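Local coordinates for uncharacterized protein (Bacteroides ovatus, PDB 4DQA) that is of unknown function but probably binds carbohydrate, combining a BT_3987-like N-terminal domain with a concanavalin A-like lectin/glucanase domain, at residues Y47-P52 and L69-V74; T164-I169 and N296-N301; M262-G267 and L312-K317. All coordinates share one frame; numbering follows the deposited sequence. Where two conformers were deposited one is given.

Contact 1: residues Y47-P52 and L69-V74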
ATOM      1  N   TYR A  47      34.200  -6.882 -10.484  1.00 13.69           N
ATOM      2  CA  TYR A  47      32.932  -6.745  -9.787  1.00 12.69           C
ATOM      3  C   TYR A  47      31.882  -7.698 -10.307  1.00 15.30           C
ATOM      4  O   TYR A  47      31.908  -8.131 -11.467  1.00 15.32           O
ATOM      5  CB  TYR A  47      32.422  -5.302  -9.925  1.00 13.33           C
ATOM      6  CG  TYR A  47      33.394  -4.271  -9.403  1.00 12.87           C
ATOM      7  CD1 TYR A  47      33.486  -4.014  -8.037  1.00 13.79           C
ATOM      8  CD2 TYR A  47      34.237  -3.562 -10.252  1.00 15.57           C
ATOM      9  CE1 TYR A  47      34.382  -3.103  -7.543  1.00 14.94           C
ATOM     10  CE2 TYR A  47      35.131  -2.627  -9.759  1.00 15.99           C
ATOM     11  CZ  TYR A  47      35.198  -2.406  -8.401  1.00 15.03           C
ATOM     12  OH  TYR A  47      36.095  -1.470  -7.912  1.00 16.95           O
ATOM     13  N   SER A  48      30.914  -7.984  -9.453  1.00 15.38           N
ATOM     14  CA  SER A  48      29.763  -8.766  -9.861  1.00 15.78           C
ATOM     15  C   SER A  48      28.575  -8.399  -8.998  1.00 15.68           C
ATOM     16  O   SER A  48      28.732  -7.816  -7.928  1.00 17.33           O
ATOM     17  CB  SER A  48      30.035 -10.251  -9.712  1.00 17.36           C
ATOM     18  OG  SER A  48      30.243 -10.589  -8.340  1.00 18.42           O
ATOM     19  N   VAL A  49      27.380  -8.734  -9.455  1.00 16.93           N
ATOM     20  CA  VAL A  49      26.194  -8.573  -8.608  1.00 17.31           C
ATOM     21  C   VAL A  49      26.180  -9.713  -7.618  1.00 17.83           C
ATOM     22  O   VAL A  49      26.366 -10.881  -7.977  1.00 18.20           O
ATOM     23  CB  VAL A  49      24.931  -8.572  -9.446  1.00 19.02           C
ATOM     24  CG1 VAL A  49      23.682  -8.502  -8.557  1.00 21.27           C
ATOM     25  CG2 VAL A  49      24.963  -7.424 -10.455  1.00 22.34           C
ATOM     26  N   ALA A  50      26.022  -9.392  -6.342  1.00 16.22           N
ATOM     27  CA  ALA A  50      26.041 -10.401  -5.310  1.00 17.04           C
ATOM     28  C   ALA A  50      24.801 -11.296  -5.355  1.00 18.39           C
ATOM     29  O   ALA A  50      23.793 -10.950  -5.947  1.00 20.54           O
ATOM     30  CB  ALA A  50      26.131  -9.748  -3.938  1.00 19.75           C
ATOM     31  N   GLU A  51      24.902 -12.436  -4.701  1.00 20.44           N
ATOM     32  CA  GLU A  51      23.799 -13.381  -4.630  1.00 21.80           C
ATOM     33  C   GLU A  51      22.587 -12.772  -3.932  1.00 22.29           C
ATOM     34  O   GLU A  51      22.729 -12.018  -2.972  1.00 23.05           O
ATOM     35  CB  GLU A  51      24.235 -14.616  -3.850  1.00 21.34           C
ATOM     36  CG  GLU A  51      25.324 -15.449  -4.529  1.00 28.63           C
ATOM     37  CD  GLU A  51      24.774 -16.409  -5.571  1.00 40.55           C
ATOM     38  OE1 GLU A  51      23.667 -16.168  -6.110  1.00 40.57           O
ATOM     39  OE2 GLU A  51      25.444 -17.427  -5.841  1.00 43.17           O
ATOM     40  N   PRO A  52      21.373 -13.102  -4.399  1.00 22.84           N
ATOM     41  CA  PRO A  52      20.184 -12.591  -3.709  1.00 23.04           C
ATOM     42  C   PRO A  52      20.150 -12.933  -2.212  1.00 19.00           C
ATOM     43  O   PRO A  52      19.555 -12.158  -1.461  1.00 19.30           O
ATOM     44  CB  PRO A  52      19.028 -13.276  -4.448  1.00 28.83           C
ATOM     45  CG  PRO A  52      19.557 -13.518  -5.824  1.00 33.23           C
ATOM     46  CD  PRO A  52      21.028 -13.824  -5.641  1.00 26.61           C
ATOM     47  N   LEU A  69      17.064  -5.972  -7.156  1.00 25.25           N
ATOM     48  CA  LEU A  69      16.860  -5.592  -8.545  1.00 29.13           C
ATOM     49  C   LEU A  69      17.256  -6.776  -9.421  1.00 31.17           C
ATOM     50  O   LEU A  69      18.065  -7.597  -9.008  1.00 33.18           O
ATOM     51  CB  LEU A  69      17.747  -4.403  -8.897  1.00 29.04           C
ATOM     52  CG  LEU A  69      17.345  -3.042  -8.348  1.00 31.32           C
ATOM     53  CD1 LEU A  69      18.397  -2.017  -8.681  1.00 38.72           C
ATOM     54  CD2 LEU A  69      16.023  -2.639  -8.930  1.00 32.21           C
ATOM     55  N   ASP A  70      16.687  -6.845 -10.624  1.00 35.87           N
ATOM     56  CA  ASP A  70      17.074  -7.860 -11.607  1.00 39.59           C
ATOM     57  C   ASP A  70      18.402  -7.528 -12.276  1.00 33.44           C
ATOM     58  O   ASP A  70      18.612  -6.417 -12.732  1.00 38.95           O
ATOM     59  CB  ASP A  70      15.986  -8.005 -12.678  1.00 47.14           C
ATOM     60  CG  ASP A  70      14.755  -8.717 -12.164  1.00 59.77           C
ATOM     61  OD1 ASP A  70      14.871  -9.477 -11.172  1.00 65.63           O
ATOM     62  OD2 ASP A  70      13.673  -8.519 -12.763  1.00 65.19           O
ATOM     63  N   VAL A  71      19.279  -8.515 -12.357  1.00 32.23           N
ATOM     64  CA  VAL A  71      20.599  -8.358 -12.936  1.00 30.95           C
ATOM     65  C   VAL A  71      20.501  -7.928 -14.390  1.00 29.51           C
ATOM     66  O   VAL A  71      21.427  -7.312 -14.916  1.00 31.24           O
ATOM     67  CB  VAL A  71      21.373  -9.686 -12.870  1.00 38.87           C
ATOM     68  CG1 VAL A  71      22.739  -9.564 -13.534  1.00 43.36           C
ATOM     69  CG2 VAL A  71      21.511 -10.123 -11.424  1.00 43.74           C
ATOM     70  N   SER A  72      19.389  -8.258 -15.040  1.00 32.63           N
ATOM     71  CA  SER A  72      19.225  -7.919 -16.446  1.00 35.40           C
ATOM     72  C   SER A  72      19.140  -6.418 -16.640  1.00 32.55           C
ATOM     73  O   SER A  72      19.346  -5.921 -17.741  1.00 43.48           O
ATOM     74  CB  SER A  72      17.982  -8.597 -17.037  1.00 41.94           C
ATOM     75  OG  SER A  72      16.781  -8.064 -16.498  1.00 45.00           O
ATOM     76  N   GLN A  73      18.838  -5.683 -15.579  1.00 33.35           N
ATOM     77  CA  GLN A  73      18.730  -4.232 -15.708  1.00 38.45           C
ATOM     78  C   GLN A  73      20.011  -3.513 -15.253  1.00 31.94           C
ATOM     79  O   GLN A  73      20.043  -2.287 -15.142  1.00 35.61           O
ATOM     80  CB  GLN A  73      17.474  -3.708 -14.979  1.00 48.85           C
ATOM     81  CG  GLN A  73      17.508  -3.813 -13.467  1.00 48.14           C
ATOM     82  CD  GLN A  73      16.113  -3.746 -12.821  1.00 52.03           C
ATOM     83  OE1 GLN A  73      15.721  -4.642 -12.063  1.00 50.64           O
ATOM     84  NE2 GLN A  73      15.376  -2.675 -13.099  1.00 42.70           N
ATOM     85  N   VAL A  74      21.076  -4.280 -15.034  1.00 26.11           N
ATOM     86  CA  VAL A  74      22.353  -3.733 -14.606  1.00 25.29           C
ATOM     87  C   VAL A  74      23.425  -3.902 -15.687  1.00 25.35           C
ATOM     88  O   VAL A  74      23.632  -5.001 -16.194  1.00 27.51           O
ATOM     89  CB  VAL A  74      22.856  -4.452 -13.345  1.00 26.41           C
ATOM     90  CG1 VAL A  74      24.196  -3.937 -12.931  1.00 25.71           C
ATOM     91  CG2 VAL A  74      21.854  -4.287 -12.218  1.00 30.53           C
TER
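Val-49 and Val-71 make the main touch, and all of it is apolar. In this BT_3987-like N-terminal domain, of the E-set clan, Val-49 at the end of strand 43-49 points its side chain toward the loop between strands 67-68 and 74-76, and its two methyls divide the work. CG1, set anti to the backbone N (chi1 176°), meets CG2 of Val-71 flank to flank at 3.9 Å, the two side chains passing in opposite senses. CG2 of Val-49 faces CG1 of Val-74 at a looser 4.3 Å. One valine thus meets two, three positions apart, in a patch burying 118 Å².

The polar interactions lie within the 69-74 segment and give it the shape that presents both valines. A single 3-10 turn spans Val-71 and Ser-72, closed by the backbone bond from Gln-73 N to Asp-70 O (2.9 Å). A second bond, Val-74 N to Val-71 O at 3.1 Å, carries the turn on into the next strand. The side chain of Gln-73 folds back over this turn: its OE1 accepts the N-H of Asp-70 at 2.8 Å, on a lone pair in the carbonyl plane, though the bond is bent (139° at the hydrogen). NE2 of that amide bonds to Ser-98 O.

Between the two segments the chain runs through most of helix 52-62 and strand 67-68. Strand 43-49 lies against strand 107-117, where Ser-48 pairs with Arg-114, while Val-74 leans on Leu-111 of that strand and on Leu-97 of strand 93-97, so the valine cluster lies at the surface between two sheets.

Contact 2: residues T164-I169 and N296-N301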
ATOM      1  N   THR A 164     -13.692  -7.444   7.228  1.00 15.53           N
ATOM      2  CA  THR A 164     -13.154  -6.085   7.291  1.00 15.51           C
ATOM      3  C   THR A 164     -13.772  -5.245   6.203  1.00 14.89           C
ATOM      4  O   THR A 164     -13.878  -5.679   5.047  1.00 15.57           O
ATOM      5  CB  THR A 164     -11.630  -6.086   7.077  1.00 14.62           C
ATOM      6  OG1 THR A 164     -11.013  -6.926   8.046  1.00 18.36           O
ATOM      7  CG2 THR A 164     -11.054  -4.683   7.204  1.00 16.69           C
ATOM      8  N   TYR A 165     -14.172  -4.031   6.567  1.00 15.18           N
ATOM      9  CA  TYR A 165     -14.454  -2.980   5.594  1.00 13.86           C
ATOM     10  C   TYR A 165     -13.345  -1.964   5.779  1.00 14.31           C
ATOM     11  O   TYR A 165     -13.031  -1.616   6.916  1.00 15.67           O
ATOM     12  CB  TYR A 165     -15.743  -2.216   5.906  1.00 14.36           C
ATOM     13  CG  TYR A 165     -17.070  -2.941   5.837  1.00 14.34           C
ATOM     14  CD1 TYR A 165     -17.203  -4.207   5.282  1.00 15.89           C
ATOM     15  CD2 TYR A 165     -18.225  -2.314   6.328  1.00 15.42           C
ATOM     16  CE1 TYR A 165     -18.442  -4.833   5.212  1.00 16.68           C
ATOM     17  CE2 TYR A 165     -19.466  -2.936   6.271  1.00 14.86           C
ATOM     18  CZ  TYR A 165     -19.577  -4.185   5.701  1.00 16.13           C
ATOM     19  OH  TYR A 165     -20.806  -4.817   5.635  1.00 17.80           O
ATOM     20  N   GLU A 166     -12.793  -1.434   4.701  1.00 15.01           N
ATOM     21  CA  GLU A 166     -11.834  -0.330   4.844  1.00 12.66           C
ATOM     22  C   GLU A 166     -11.877   0.583   3.639  1.00 12.46           C
ATOM     23  O   GLU A 166     -12.281   0.181   2.551  1.00 12.11           O
ATOM     24  CB  GLU A 166     -10.400  -0.775   5.117  1.00 15.16           C
ATOM     25  CG  GLU A 166      -9.815  -1.632   4.034  1.00 16.17           C
ATOM     26  CD  GLU A 166      -8.350  -1.987   4.258  1.00 16.99           C
ATOM     27  OE1 GLU A 166      -7.634  -1.189   4.887  1.00 15.23           O
ATOM     28  OE2 GLU A 166      -7.893  -3.050   3.756  1.00 15.70           O
ATOM     29  N   ALA A 167     -11.500   1.833   3.858  1.00 12.99           N
ATOM     30  CA  ALA A 167     -11.430   2.825   2.781  1.00 11.51           C
ATOM     31  C   ALA A 167     -10.624   4.016   3.227  1.00 11.42           C
ATOM     32  O   ALA A 167     -10.559   4.340   4.426  1.00 12.51           O
ATOM     33  CB  ALA A 167     -12.803   3.299   2.409  1.00 12.89           C
ATOM     34  N   LEU A 168     -10.053   4.717   2.254  1.00 10.70           N
ATOM     35  CA  LEU A 168      -9.604   6.099   2.443  1.00 11.03           C
ATOM     36  C   LEU A 168     -10.781   6.988   2.060  1.00 10.95           C
ATOM     37  O   LEU A 168     -11.388   6.817   0.985  1.00 11.56           O
ATOM     38  CB  LEU A 168      -8.411   6.439   1.552  1.00 11.73           C
ATOM     39  CG  LEU A 168      -7.132   5.698   1.888  1.00 12.09           C
ATOM     40  CD1 LEU A 168      -6.159   5.705   0.695  1.00 13.37           C
ATOM     41  CD2 LEU A 168      -6.459   6.252   3.135  1.00 14.44           C
ATOM     42  N   ILE A 169     -11.106   7.943   2.931  1.00 11.32           N
ATOM     43  CA  ILE A 169     -12.222   8.859   2.699  1.00 10.49           C
ATOM     44  C   ILE A 169     -11.813  10.293   2.966  1.00  9.59           C
ATOM     45  O   ILE A 169     -10.923  10.594   3.747  1.00 11.53           O
ATOM     46  CB  ILE A 169     -13.468   8.525   3.569  1.00 11.05           C
ATOM     47  CG1 ILE A 169     -13.174   8.757   5.051  1.00 13.72           C
ATOM     48  CG2 ILE A 169     -13.916   7.100   3.288  1.00 12.60           C
ATOM     49  CD1 ILE A 169     -14.422   8.646   5.912  1.00 15.71           C
ATOM     50  N   ASN A 296      -1.812  -4.141  12.275  1.00 23.82           N
ATOM     51  CA  ASN A 296      -0.608  -4.010  11.471  1.00 20.51           C
ATOM     52  C   ASN A 296      -0.912  -4.134   9.986  1.00 25.81           C
ATOM     53  O   ASN A 296      -0.350  -3.415   9.167  1.00 20.49           O
ATOM     54  CB  ASN A 296       0.442  -5.029  11.875  1.00 27.05           C
ATOM     55  CG  ASN A 296       1.090  -4.685  13.192  1.00 40.07           C
ATOM     56  OD1 ASN A 296       1.081  -3.531  13.615  1.00 45.21           O
ATOM     57  ND2 ASN A 296       1.663  -5.681  13.848  1.00 47.58           N
ATOM     58  N   GLN A 297      -1.819  -5.033   9.633  1.00 19.26           N
ATOM     59  CA  GLN A 297      -2.170  -5.178   8.220  1.00 19.43           C
ATOM     60  C   GLN A 297      -2.895  -3.947   7.714  1.00 20.12           C
ATOM     61  O   GLN A 297      -2.711  -3.538   6.568  1.00 19.04           O
ATOM     62  CB  GLN A 297      -3.030  -6.428   8.005  1.00 19.97           C
ATOM     63  CG  GLN A 297      -2.241  -7.708   8.048  1.00 19.83           C
ATOM     64  CD  GLN A 297      -3.099  -8.952   8.164  1.00 21.03           C
ATOM     65  OE1 GLN A 297      -4.251  -8.915   8.585  1.00 21.84           O
ATOM     66  NE2 GLN A 297      -2.509 -10.091   7.792  1.00 26.68           N
ATOM     67  N   LEU A 298      -3.734  -3.362   8.551  1.00 18.42           N
ATOM     68  CA  LEU A 298      -4.422  -2.154   8.148  1.00 16.03           C
ATOM     69  C   LEU A 298      -3.427  -1.019   7.952  1.00 16.58           C
ATOM     70  O   LEU A 298      -3.481  -0.330   6.941  1.00 18.06           O
ATOM     71  CB  LEU A 298      -5.458  -1.757   9.187  1.00 16.95           C
ATOM     72  CG  LEU A 298      -6.631  -2.715   9.375  1.00 19.01           C
ATOM     73  CD1 LEU A 298      -7.431  -2.302  10.592  1.00 20.42           C
ATOM     74  CD2 LEU A 298      -7.521  -2.715   8.166  1.00 17.03           C
ATOM     75  N   LYS A 299      -2.520  -0.837   8.907  1.00 18.41           N
ATOM     76  CA  LYS A 299      -1.549   0.260   8.862  1.00 19.48           C
ATOM     77  C   LYS A 299      -0.634   0.188   7.680  1.00 19.60           C
ATOM     78  O   LYS A 299      -0.383   1.210   7.030  1.00 21.79           O
ATOM     79  CB  LYS A 299      -0.677   0.280  10.109  1.00 23.77           C
ATOM     80  CG  LYS A 299      -1.388   0.746  11.320  1.00 24.45           C
ATOM     81  CD  LYS A 299      -0.538   0.458  12.549  1.00 30.35           C
ATOM     82  CE  LYS A 299      -1.281   0.863  13.809  1.00 39.79           C
ATOM     83  NZ  LYS A 299      -0.577   0.406  15.034  1.00 48.13           N
ATOM     84  N   GLN A 300      -0.131  -1.009   7.391  1.00 19.86           N
ATOM     85  CA  GLN A 300       0.910  -1.127   6.398  1.00 20.68           C
ATOM     86  C   GLN A 300       0.380  -1.094   4.980  1.00 20.76           C
ATOM     87  O   GLN A 300       1.135  -0.793   4.069  1.00 23.37           O
ATOM     88  CB  GLN A 300       1.694  -2.404   6.636  1.00 30.95           C
ATOM     89  CG  GLN A 300       2.488  -2.316   7.938  1.00 37.81           C
ATOM     90  CD  GLN A 300       3.393  -3.500   8.140  1.00 53.09           C
ATOM     91  OE1 GLN A 300       3.108  -4.380   8.960  1.00 51.39           O
ATOM     92  NE2 GLN A 300       4.503  -3.532   7.394  1.00 58.85           N
ATOM     93  N   ASN A 301      -0.911  -1.333   4.801  1.00 17.85           N
ATOM     94  CA  ASN A 301      -1.477  -1.446   3.457  1.00 16.22           C
ATOM     95  C   ASN A 301      -2.500  -0.373   3.096  1.00 16.06           C
ATOM     96  O   ASN A 301      -3.236  -0.521   2.136  1.00 16.01           O
ATOM     97  CB  ASN A 301      -2.088  -2.828   3.258  1.00 17.88           C
ATOM     98  CG  ASN A 301      -1.057  -3.903   3.336  1.00 21.13           C
ATOM     99  OD1 ASN A 301      -0.226  -4.040   2.435  1.00 23.53           O
ATOM    100  ND2 ASN A 301      -1.026  -4.608   4.457  1.00 22.50           N
TER
HETATM  101  O   HOH W   1      -4.886  -1.384   4.793  1.00 15.45           O
HETATM  102  O   HOH W   2      -5.565  -4.116   4.819  1.00 16.99           O
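Leu-298 reaches from the helix to the strand with one methyl, CD2, which lies 3.6 Å from OE1 of Glu-166 and 4.2 Å from CG2 of Thr-164. CD2 comes against the end of the carboxylate at OE1 and lies beside the threonine methyl. With chi1 of Glu-166 at 61°, CG sits over the backbone, flanked by N and C, and the chain beyond is extended, which carries the carboxylate out to the helix.

Two waters fill in the polar side. Water 1 links OE1 of Glu-166 to the carbonyl O of Leu-298, at 2.8 Å from each. Water 2 sits 2.8 Å from OE2 of Glu-166 and makes a weak bond to Gln-297 O. That same carbonyl also takes the amide of Asn-301, whose ND2 comes in at 2.9 Å on a lone pair, nearly straight (158° at the hydrogen). The asparagine therefore folds back on the last turn of its own helix.

Further out, Glu-166 OE2 forms a salt bridge with Arg-287 NH1 and a hydrogen bond with Trp-289 NE1, while OE1 has a weak hydrogen bond with His-225 NE2; Arg-287 also reaches Asn-301 O through NH2. Thr-164 OG1 is held by Val-291 O and Arg-293 N.

Strand and helix in this concanavalin A-like domain are thus joined by one leucine methyl and by two bridging waters, around a buried carboxylate whose two oxygens are both satisfied and whose negative charge is met directly by an arginine.

Contact 3: residues M262-G267 and L312-K317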
HETATM    1  N   MSE A 262     -31.769  -5.172   0.510  1.00 28.09           N
HETATM    2  CA  MSE A 262     -31.298  -4.393  -0.636  1.00 29.67           C
HETATM    3  C   MSE A 262     -29.840  -4.682  -0.982  1.00 25.55           C
HETATM    4  O   MSE A 262     -29.323  -4.276  -2.053  1.00 22.47           O
HETATM    5  CB  MSE A 262     -31.422  -2.905  -0.321  1.00 27.74           C
HETATM    6  CG  MSE A 262     -30.239  -2.339   0.476  1.00 23.67           C
HETATM    7 SE   MSE A 262     -30.285  -2.854   2.361  0.75 28.00          SE
HETATM    8  CE  MSE A 262     -31.890  -1.896   2.852  1.00 30.73           C
ATOM      9  N   GLY A 263     -29.165  -5.374  -0.065  1.00 19.96           N
ATOM     10  CA  GLY A 263     -27.821  -5.807  -0.306  1.00 18.84           C
ATOM     11  C   GLY A 263     -26.835  -4.694  -0.023  1.00 16.26           C
ATOM     12  O   GLY A 263     -27.155  -3.684   0.617  1.00 15.47           O
ATOM     13  N   PHE A 264     -25.641  -4.898  -0.520  1.00 16.94           N
ATOM     14  CA  PHE A 264     -24.484  -4.113  -0.172  1.00 13.91           C
ATOM     15  C   PHE A 264     -24.379  -2.901  -1.093  1.00 15.37           C
ATOM     16  O   PHE A 264     -24.482  -3.017  -2.317  1.00 14.52           O
ATOM     17  CB  PHE A 264     -23.241  -4.994  -0.309  1.00 15.75           C
ATOM     18  CG  PHE A 264     -21.999  -4.447   0.327  1.00 15.47           C
ATOM     19  CD1 PHE A 264     -21.206  -3.519  -0.341  1.00 15.04           C
ATOM     20  CD2 PHE A 264     -21.566  -4.907   1.564  1.00 17.00           C
ATOM     21  CE1 PHE A 264     -20.040  -3.013   0.218  1.00 16.02           C
ATOM     22  CE2 PHE A 264     -20.386  -4.405   2.123  1.00 18.40           C
ATOM     23  CZ  PHE A 264     -19.620  -3.476   1.448  1.00 18.04           C
ATOM     24  N   TYR A 265     -24.125  -1.749  -0.496  1.00 13.17           N
ATOM     25  CA  TYR A 265     -23.916  -0.508  -1.236  1.00 13.20           C
ATOM     26  C   TYR A 265     -22.690   0.220  -0.758  1.00 14.37           C
ATOM     27  O   TYR A 265     -22.333   0.146   0.424  1.00 15.07           O
ATOM     28  CB  TYR A 265     -25.107   0.450  -1.075  1.00 12.41           C
ATOM     29  CG  TYR A 265     -26.250   0.159  -2.017  1.00 14.26           C
ATOM     30  CD1 TYR A 265     -26.186   0.601  -3.334  1.00 15.50           C
ATOM     31  CD2 TYR A 265     -27.347  -0.587  -1.630  1.00 15.35           C
ATOM     32  CE1 TYR A 265     -27.226   0.335  -4.215  1.00 15.34           C
ATOM     33  CE2 TYR A 265     -28.397  -0.868  -2.519  1.00 16.64           C
ATOM     34  CZ  TYR A 265     -28.296  -0.403  -3.827  1.00 15.75           C
ATOM     35  OH  TYR A 265     -29.365  -0.698  -4.682  1.00 20.42           O
ATOM     36  N   ILE A 266     -22.071   0.955  -1.682  1.00 13.19           N
ATOM     37  CA  ILE A 266     -21.036   1.931  -1.363  1.00 11.50           C
ATOM     38  C   ILE A 266     -21.579   3.308  -1.725  1.00 11.44           C
ATOM     39  O   ILE A 266     -22.139   3.511  -2.805  1.00 12.52           O
ATOM     40  CB  ILE A 266     -19.731   1.667  -2.162  1.00 12.33           C
ATOM     41  CG1 ILE A 266     -19.171   0.300  -1.769  1.00 13.29           C
ATOM     42  CG2 ILE A 266     -18.713   2.777  -1.921  1.00 14.31           C
ATOM     43  CD1 ILE A 266     -18.171  -0.260  -2.768  1.00 14.76           C
ATOM     44  N   GLY A 267     -21.486   4.259  -0.800  1.00 11.30           N
ATOM     45  CA  GLY A 267     -21.729   5.662  -1.105  1.00 11.81           C
ATOM     46  C   GLY A 267     -23.148   6.180  -1.028  1.00 12.35           C
ATOM     47  O   GLY A 267     -23.323   7.388  -0.875  1.00 12.07           O
ATOM     48  N   LEU A 312      -9.498 -11.141  -0.060  1.00 15.71           N
ATOM     49  CA  LEU A 312      -9.951  -9.853  -0.543  1.00 14.04           C
ATOM     50  C   LEU A 312     -11.175 -10.086  -1.426  1.00 15.21           C
ATOM     51  O   LEU A 312     -11.066 -10.655  -2.516  1.00 16.14           O
ATOM     52  CB  LEU A 312      -8.852  -9.177  -1.315  1.00 13.93           C
ATOM     53  CG  LEU A 312      -9.099  -7.778  -1.825  1.00 12.26           C
ATOM     54  CD1 LEU A 312      -9.438  -6.773  -0.696  1.00 13.58           C
ATOM     55  CD2 LEU A 312      -7.870  -7.302  -2.613  1.00 13.92           C
ATOM     56  N   ALA A 313     -12.338  -9.714  -0.906  1.00 13.94           N
ATOM     57  CA  ALA A 313     -13.609  -9.993  -1.577  1.00 14.11           C
ATOM     58  C   ALA A 313     -14.046  -8.900  -2.543  1.00 14.09           C
ATOM     59  O   ALA A 313     -14.850  -9.134  -3.449  1.00 14.83           O
ATOM     60  CB  ALA A 313     -14.715 -10.254  -0.534  1.00 14.33           C
ATOM     61  N   LEU A 314     -13.535  -7.687  -2.340  1.00 13.72           N
ATOM     62  CA  LEU A 314     -13.917  -6.540  -3.149  0.50 12.92           C
ATOM     63  C   LEU A 314     -12.818  -5.508  -3.035  1.00 12.92           C
ATOM     64  O   LEU A 314     -12.312  -5.266  -1.936  1.00 13.19           O
ATOM     65  CB  LEU A 314     -15.211  -5.935  -2.622  0.50 13.73           C
ATOM     66  CG  LEU A 314     -15.694  -4.719  -3.412  0.50 14.76           C
ATOM     67  CD1 LEU A 314     -16.202  -5.202  -4.759  0.50 16.48           C
ATOM     68  CD2 LEU A 314     -16.748  -3.926  -2.663  0.50 15.89           C
ATOM     69  N   TYR A 315     -12.448  -4.893  -4.148  1.00 11.85           N
ATOM     70  CA  TYR A 315     -11.409  -3.850  -4.144  1.00 11.56           C
ATOM     71  C   TYR A 315     -11.673  -2.837  -5.219  1.00 12.55           C
ATOM     72  O   TYR A 315     -11.583  -3.147  -6.402  1.00 13.14           O
ATOM     73  CB  TYR A 315     -10.058  -4.523  -4.388  1.00 12.87           C
ATOM     74  CG  TYR A 315      -8.812  -3.661  -4.214  1.00 12.74           C
ATOM     75  CD1 TYR A 315      -8.840  -2.413  -3.597  1.00 11.92           C
ATOM     76  CD2 TYR A 315      -7.602  -4.145  -4.665  1.00 12.83           C
ATOM     77  CE1 TYR A 315      -7.659  -1.661  -3.436  1.00 11.34           C
ATOM     78  CE2 TYR A 315      -6.444  -3.415  -4.528  1.00 12.68           C
ATOM     79  CZ  TYR A 315      -6.465  -2.200  -3.875  1.00 13.13           C
ATOM     80  OH  TYR A 315      -5.280  -1.515  -3.762  1.00 14.04           O
ATOM     81  N   TYR A 316     -11.967  -1.602  -4.819  1.00 10.82           N
ATOM     82  CA  TYR A 316     -12.027  -0.502  -5.748  1.00 12.13           C
ATOM     83  C   TYR A 316     -10.962   0.516  -5.383  1.00 11.50           C
ATOM     84  O   TYR A 316     -11.069   1.203  -4.356  1.00 11.87           O
ATOM     85  CB  TYR A 316     -13.401   0.183  -5.711  1.00 12.70           C
ATOM     86  CG  TYR A 316     -14.512  -0.611  -6.364  1.00 11.74           C
ATOM     87  CD1 TYR A 316     -14.512  -0.829  -7.739  1.00 12.49           C
ATOM     88  CD2 TYR A 316     -15.537  -1.175  -5.614  1.00 13.27           C
ATOM     89  CE1 TYR A 316     -15.521  -1.562  -8.343  1.00 11.88           C
ATOM     90  CE2 TYR A 316     -16.555  -1.890  -6.202  1.00 13.46           C
ATOM     91  CZ  TYR A 316     -16.537  -2.104  -7.578  1.00 13.57           C
ATOM     92  OH  TYR A 316     -17.533  -2.824  -8.194  1.00 14.00           O
ATOM     93  N   LYS A 317      -9.957   0.657  -6.240  1.00 10.08           N
ATOM     94  CA  LYS A 317      -8.934   1.680  -6.027  1.00 10.15           C
ATOM     95  C   LYS A 317      -9.516   3.078  -6.231  1.00 10.70           C
ATOM     96  O   LYS A 317      -9.181   4.005  -5.500  1.00 10.90           O
ATOM     97  CB  LYS A 317      -7.745   1.468  -6.970  1.00 12.67           C
ATOM     98  CG  LYS A 317      -7.057   0.137  -6.715  1.00 13.19           C
ATOM     99  CD  LYS A 317      -5.773  -0.088  -7.541  1.00 13.13           C
ATOM    100  CE  LYS A 317      -4.632   0.844  -7.125  1.00 12.36           C
ATOM    101  NZ  LYS A 317      -4.191   0.614  -5.699  1.00 14.18           N
TER
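Ile-266 meets Leu-314 and Tyr-316 across the interior of a concanavalin A-like beta sandwich, where strand 264-266, at the margin of one sheet, faces strand 312-316 of the other. The two strands run nearly parallel, 22° apart in direction, with their axes 11.6 Å apart at closest, so side chains alone span the gap.

Along the second segment, Leu-312 turns to Trp-289 of strand 282-289. Ala-313 and Leu-314 follow as a classic beta bulge, both facing Val-288. Leu-314 then points inward. With CG anti to the backbone N (chi1 180°), its CD2 meets CD1 of Ile-266 tip to tip at 3.9 Å. The same methyl lies 4.5 Å from CE1 of the Phe-264 ring. Leu-314 was modelled in two conformers, so these two approaches belong to one of them and are less certain than the rest. Phe-264 itself is packed edge-to-face with Phe-154 and Tyr-165.

The side chain of Tyr-315 lies on the other face of the strand and packs on Arg-287, its OH bonded to Glu-285 OE1. Tyr-316 turns back into the sandwich, with CD2 of its ring 4.0 Å from CD1 of Ile-266. That one isoleucine methyl is thus shared by a leucine and a tyrosine two residues apart on the facing strand. The hydroxyl of Tyr-316 is bonded to Ile-329 O, while Ile-150 touches both Ile-266 and Tyr-316.

Lys-317 ends the segment with its side chain reaching out across the strand, alongside Tyr-315; its NZ forms a salt bridge with Glu-285 OE2 and donates to OH of Tyr-315 at 3.1 Å.

Overall arrangement
From the N terminus, contact 1 comes first: it closes a short loop containing most of helix 52-62 and strand 67-68 within the N-terminal domain, and closes before contact 2 opens. It lies about 35 Å from contact 2 and about 42 Å from contact 3, centre to centre. The other two cross in sequence: strand 163-171 opens contact 2, strand 264-266 opens contact 3, helix 295-300 closes the former and strand 312-316 the latter. Contact 2 ties that helix to the larger sheet, and contact 3 joins this sheet to the opposing one. They touch where Tyr-165 OH lies 3.6 Å from Phe-264 CE2.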